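Local coordinates for protein soluble inorganic pyrophosphatase (PDB 5WRT) that probably hydrolyses inorganic pyrophosphate to orthophosphate with magnesium ions, this chain holding the pyrophosphatase domain of a longer family I enzyme, at residues F96-E105 with V221-L231. Numbering follows the deposited sequence.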
loop_
_atom_site.group_PDB
_atom_site.type_symbol
_atom_site.label_atom_id
_atom_site.label_comp_id
_atom_site.label_asym_id
_atom_site.label_seq_id
_atom_site.Cartn_x
_atom_site.Cartn_y
_atom_site.Cartn_z
ATOM N N PHE A 96 -10.101 3.649 19.293
ATOM C CA PHE A 96 -10.094 4.054 20.692
ATOM C C PHE A 96 -11.478 3.845 21.292
ATOM O O PHE A 96 -12.472 4.286 20.700
ATOM C CB PHE A 96 -9.699 5.518 20.832
ATOM C CG PHE A 96 -8.273 5.808 20.453
ATOM C CD1 PHE A 96 -7.226 5.355 21.236
ATOM C CD2 PHE A 96 -7.983 6.543 19.313
ATOM C CE1 PHE A 96 -5.913 5.626 20.890
ATOM C CE2 PHE A 96 -6.674 6.817 18.960
ATOM C CZ PHE A 96 -5.637 6.358 19.751
ATOM N N PRO A 97 -11.590 3.178 22.440
ATOM C CA PRO A 97 -12.895 3.072 23.101
ATOM C C PRO A 97 -13.400 4.436 23.541
ATOM O O PRO A 97 -12.622 5.366 23.769
ATOM C CB PRO A 97 -12.618 2.166 24.309
ATOM C CG PRO A 97 -11.289 1.538 24.050
ATOM C CD PRO A 97 -10.528 2.500 23.197
ATOM N N GLN A 98 -14.725 4.545 23.649
ATOM C CA GLN A 98 -15.378 5.742 24.179
ATOM C C GLN A 98 -14.978 6.987 23.393
ATOM O O GLN A 98 -14.777 8.066 23.954
ATOM C CB GLN A 98 -15.081 5.911 25.671
ATOM C CG GLN A 98 -15.497 4.702 26.496
ATOM C CD GLN A 98 -15.123 4.819 27.960
ATOM O OE1 GLN A 98 -14.297 5.648 28.339
ATOM N NE2 GLN A 98 -15.730 3.981 28.790
ATOM N N THR A 99 -14.848 6.828 22.080
ATOM C CA THR A 99 -14.611 7.937 21.172
ATOM C C THR A 99 -15.626 7.872 20.044
ATOM O O THR A 99 -16.091 6.794 19.664
ATOM C CB THR A 99 -13.188 7.917 20.590
ATOM O OG1 THR A 99 -12.975 6.689 19.881
ATOM C CG2 THR A 99 -12.151 8.057 21.696
ATOM N N TRP A 100 -15.963 9.040 19.508
ATOM C CA TRP A 100 -16.913 9.127 18.407
ATOM C C TRP A 100 -16.574 10.367 17.602
ATOM O O TRP A 100 -16.549 11.472 18.150
ATOM C CB TRP A 100 -18.355 9.189 18.914
ATOM C CG TRP A 100 -19.374 9.220 17.811
ATOM C CD1 TRP A 100 -19.460 8.367 16.749
ATOM C CD2 TRP A 100 -20.451 10.152 17.664
ATOM N NE1 TRP A 100 -20.524 8.710 15.951
ATOM C CE2 TRP A 100 -21.149 9.803 16.490
ATOM C CE3 TRP A 100 -20.893 11.249 18.409
ATOM C CZ2 TRP A 100 -22.265 10.510 16.047
ATOM C CZ3 TRP A 100 -22.004 11.945 17.971
ATOM C CH2 TRP A 100 -22.675 11.577 16.798
ATOM N N GLU A 101 -16.299 10.188 16.312
ATOM C CA GLU A 101 -16.000 11.323 15.445
ATOM C C GLU A 101 -17.325 11.912 14.975
ATOM O O GLU A 101 -17.804 11.672 13.864
ATOM C CB GLU A 101 -15.095 10.914 14.293
ATOM C CG GLU A 101 -13.666 10.659 14.739
ATOM C CD GLU A 101 -12.859 11.938 14.833
ATOM O OE1 GLU A 101 -12.334 12.403 13.798
ATOM O OE2 GLU A 101 -12.761 12.488 15.951
ATOM N N ASP A 102 -17.925 12.691 15.869
ATOM C CA ASP A 102 -19.217 13.322 15.673
ATOM C C ASP A 102 -19.238 14.090 14.354
ATOM O O ASP A 102 -18.465 15.047 14.192
ATOM C CB ASP A 102 -19.499 14.276 16.834
ATOM C CG ASP A 102 -20.947 14.739 16.889
ATOM O OD1 ASP A 102 -21.377 15.213 17.964
ATOM O OD2 ASP A 102 -21.658 14.633 15.870
ATOM N N PRO A 103 -20.085 13.705 13.390
ATOM C CA PRO A 103 -20.253 14.544 12.200
ATOM C C PRO A 103 -20.899 15.854 12.609
ATOM O O PRO A 103 -20.959 16.160 13.805
ATOM C CB PRO A 103 -21.165 13.710 11.287
ATOM C CG PRO A 103 -21.138 12.318 11.862
ATOM C CD PRO A 103 -20.923 12.497 13.333
ATOM N N ARG A 104 -21.355 16.659 11.657
ATOM C CA ARG A 104 -22.056 17.889 12.013
ATOM C C ARG A 104 -21.177 18.870 12.786
ATOM O O ARG A 104 -21.619 19.974 13.122
ATOM C CB ARG A 104 -23.307 17.563 12.825
ATOM N N GLU A 105 -19.944 18.475 13.097
ATOM C CA GLU A 105 -19.017 19.339 13.801
ATOM C C GLU A 105 -17.965 19.720 12.781
ATOM O O GLU A 105 -17.233 18.844 12.298
ATOM C CB GLU A 105 -18.383 18.633 15.000
ATOM C CG GLU A 105 -19.349 18.340 16.150
ATOM C CD GLU A 105 -19.340 19.411 17.232
ATOM O OE1 GLU A 105 -20.220 19.364 18.120
ATOM O OE2 GLU A 105 -18.457 20.295 17.200
ATOM N N VAL A 221 -7.693 12.833 20.044
ATOM C CA VAL A 221 -8.343 11.794 20.837
ATOM C C VAL A 221 -9.250 12.409 21.899
ATOM O O VAL A 221 -10.374 11.939 22.116
ATOM C CB VAL A 221 -7.292 10.859 21.463
ATOM C CG1 VAL A 221 -7.973 9.690 22.161
ATOM C CG2 VAL A 221 -6.328 10.358 20.400
ATOM N N TYR A 222 -8.780 13.462 22.578
ATOM C CA TYR A 222 -9.602 14.123 23.590
ATOM C C TYR A 222 -10.923 14.600 23.001
ATOM O O TYR A 222 -11.994 14.349 23.566
ATOM C CB TYR A 222 -8.858 15.312 24.202
ATOM C CG TYR A 222 -7.594 14.987 24.961
ATOM C CD1 TYR A 222 -7.497 13.847 25.750
ATOM C CD2 TYR A 222 -6.507 15.850 24.918
ATOM C CE1 TYR A 222 -6.338 13.567 26.455
ATOM C CE2 TYR A 222 -5.353 15.581 25.615
ATOM C CZ TYR A 222 -5.270 14.441 26.381
ATOM O OH TYR A 222 -4.111 14.188 27.072
ATOM N N ARG A 223 -10.863 15.307 21.870
ATOM C CA ARG A 223 -12.076 15.855 21.273
ATOM C C ARG A 223 -13.065 14.754 20.908
ATOM O O ARG A 223 -14.267 14.883 21.164
ATOM C CB ARG A 223 -11.726 16.692 20.044
ATOM C CG ARG A 223 -12.909 17.453 19.469
ATOM C CD ARG A 223 -12.477 18.411 18.374
ATOM N NE ARG A 223 -11.728 17.735 17.318
ATOM C CZ ARG A 223 -10.471 18.022 16.994
ATOM N NH1 ARG A 223 -9.820 18.978 17.644
ATOM N NH2 ARG A 223 -9.866 17.355 16.020
ATOM N N ALA A 224 -12.576 13.660 20.317
ATOM C CA ALA A 224 -13.453 12.535 20.013
ATOM C C ALA A 224 -13.987 11.888 21.282
ATOM O O ALA A 224 -15.118 11.390 21.295
ATOM C CB ALA A 224 -12.716 11.505 19.157
ATOM N N HIS A 225 -13.189 11.887 22.352
ATOM C CA HIS A 225 -13.660 11.376 23.634
ATOM C C HIS A 225 -14.812 12.220 24.165
ATOM O O HIS A 225 -15.786 11.685 24.708
ATOM C CB HIS A 225 -12.504 11.336 24.633
ATOM C CG HIS A 225 -12.846 10.690 25.939
ATOM N ND1 HIS A 225 -13.453 9.456 26.024
ATOM C CD2 HIS A 225 -12.644 11.097 27.215
ATOM C CE1 HIS A 225 -13.623 9.136 27.294
ATOM N NE2 HIS A 225 -13.139 10.114 28.038
ATOM N N GLU A 226 -14.722 13.543 24.008
ATOM C CA GLU A 226 -15.776 14.425 24.501
ATOM C C GLU A 226 -17.044 14.296 23.666
ATOM O O GLU A 226 -18.155 14.393 24.201
ATOM C CB GLU A 226 -15.287 15.872 24.513
ATOM C CG GLU A 226 -14.253 16.168 25.587
ATOM N N HIS A 227 -16.903 14.099 22.352
ATOM C CA HIS A 227 -18.067 13.819 21.515
ATOM C C HIS A 227 -18.829 12.600 22.022
ATOM O O HIS A 227 -20.063 12.615 22.105
ATOM C CB HIS A 227 -17.640 13.596 20.064
ATOM C CG HIS A 227 -17.137 14.823 19.371
ATOM N ND1 HIS A 227 -17.691 16.071 19.565
ATOM C CD2 HIS A 227 -16.140 14.989 18.471
ATOM C CE1 HIS A 227 -17.051 16.954 18.817
ATOM N NE2 HIS A 227 -16.105 16.323 18.144
ATOM N N TYR A 228 -18.106 11.532 22.361
ATOM C CA TYR A 228 -18.750 10.331 22.884
ATOM C C TYR A 228 -19.431 10.613 24.218
ATOM O O TYR A 228 -20.600 10.264 24.420
ATOM C CB TYR A 228 -17.728 9.202 23.028
ATOM C CG TYR A 228 -18.302 7.948 23.653
ATOM C CD1 TYR A 228 -18.945 7.000 22.872
ATOM C CD2 TYR A 228 -18.214 7.720 25.021
ATOM C CE1 TYR A 228 -19.479 5.856 23.430
ATOM C CE2 TYR A 228 -18.748 6.578 25.588
ATOM C CZ TYR A 228 -19.379 5.650 24.787
ATOM O OH TYR A 228 -19.914 4.511 25.339
ATOM N N LEU A 229 -18.701 11.238 25.147
ATOM C CA LEU A 229 -19.245 11.517 26.472
ATOM C C LEU A 229 -20.480 12.408 26.398
ATOM O O LEU A 229 -21.409 12.259 27.199
ATOM C CB LEU A 229 -18.173 12.154 27.354
ATOM C CG LEU A 229 -17.024 11.231 27.761
ATOM C CD1 LEU A 229 -16.022 11.973 28.636
ATOM C CD2 LEU A 229 -17.555 9.991 28.469
ATOM N N ARG A 230 -20.503 13.350 25.449
ATOM C CA ARG A 230 -21.669 14.216 25.304
ATOM C C ARG A 230 -22.915 13.416 24.945
ATOM O O ARG A 230 -24.026 13.792 25.334
ATOM C CB ARG A 230 -21.396 15.292 24.253
ATOM C CG ARG A 230 -22.478 16.359 24.165
ATOM C CD ARG A 230 -22.703 17.017 25.521
ATOM N NE ARG A 230 -23.877 17.887 25.533
ATOM C CZ ARG A 230 -25.125 17.461 25.702
ATOM N NH1 ARG A 230 -25.374 16.168 25.867
ATOM N NH2 ARG A 230 -26.128 18.328 25.700
ATOM N N LEU A 231 -22.751 12.312 24.210
ATOM C CA LEU A 231 -23.882 11.446 23.894
ATOM C C LEU A 231 -24.471 10.808 25.144
ATOM O O LEU A 231 -25.639 10.408 25.134
ATOM C CB LEU A 231 -23.458 10.355 22.912
ATOM C CG LEU A 231 -23.247 10.758 21.454
ATOM C CD1 LEU A 231 -22.920 9.530 20.618
ATOM C CD2 LEU A 231 -24.472 11.476 20.907
HETATM O O HOH W 1 -13.570 15.406 16.626
#
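CA of Gln-98 sits over the centre of the Tyr-228 ring, 3.6 Å from its centroid, a CH-pi contact that CB of Gln-98 extends along the CD2-CE2 side. The His-227 imidazole has CB of Asp-102 over one face and Arg-223 O over the other, while Trp-100 O approaches its edge. On the indole of Trp-100, Leu-231 CD1 covers one face at the six-membered ring, 3.5 Å from CE3, and Asp-102 CA lies against the opposite face. With CG anti to the backbone N (chi1 -174°), His-225 presents ND1 to Gln-98 O, 2.8 Å away; the acceptor is close to the imidazole plane and the N-H...O angle is 161°. One residue earlier, Ala-224 O accepts Trp-100 N at 3.1 Å and, from the other face of its carbonyl plane, the helical N-H of Tyr-228. CB of Ala-224 touches Glu-101 OE2, 3.4 Å away, and a water that donates to Glu-101 OE2 accepts from Arg-223 NE. The side chain of Glu-101 also touches that of the magnesium ligand Asp-117. The arrangement thus docks the loop between strands 92-95 and 115-125 onto helix 214-232, the last of this chain, beside the metal site of the family I pyrophosphatase fold.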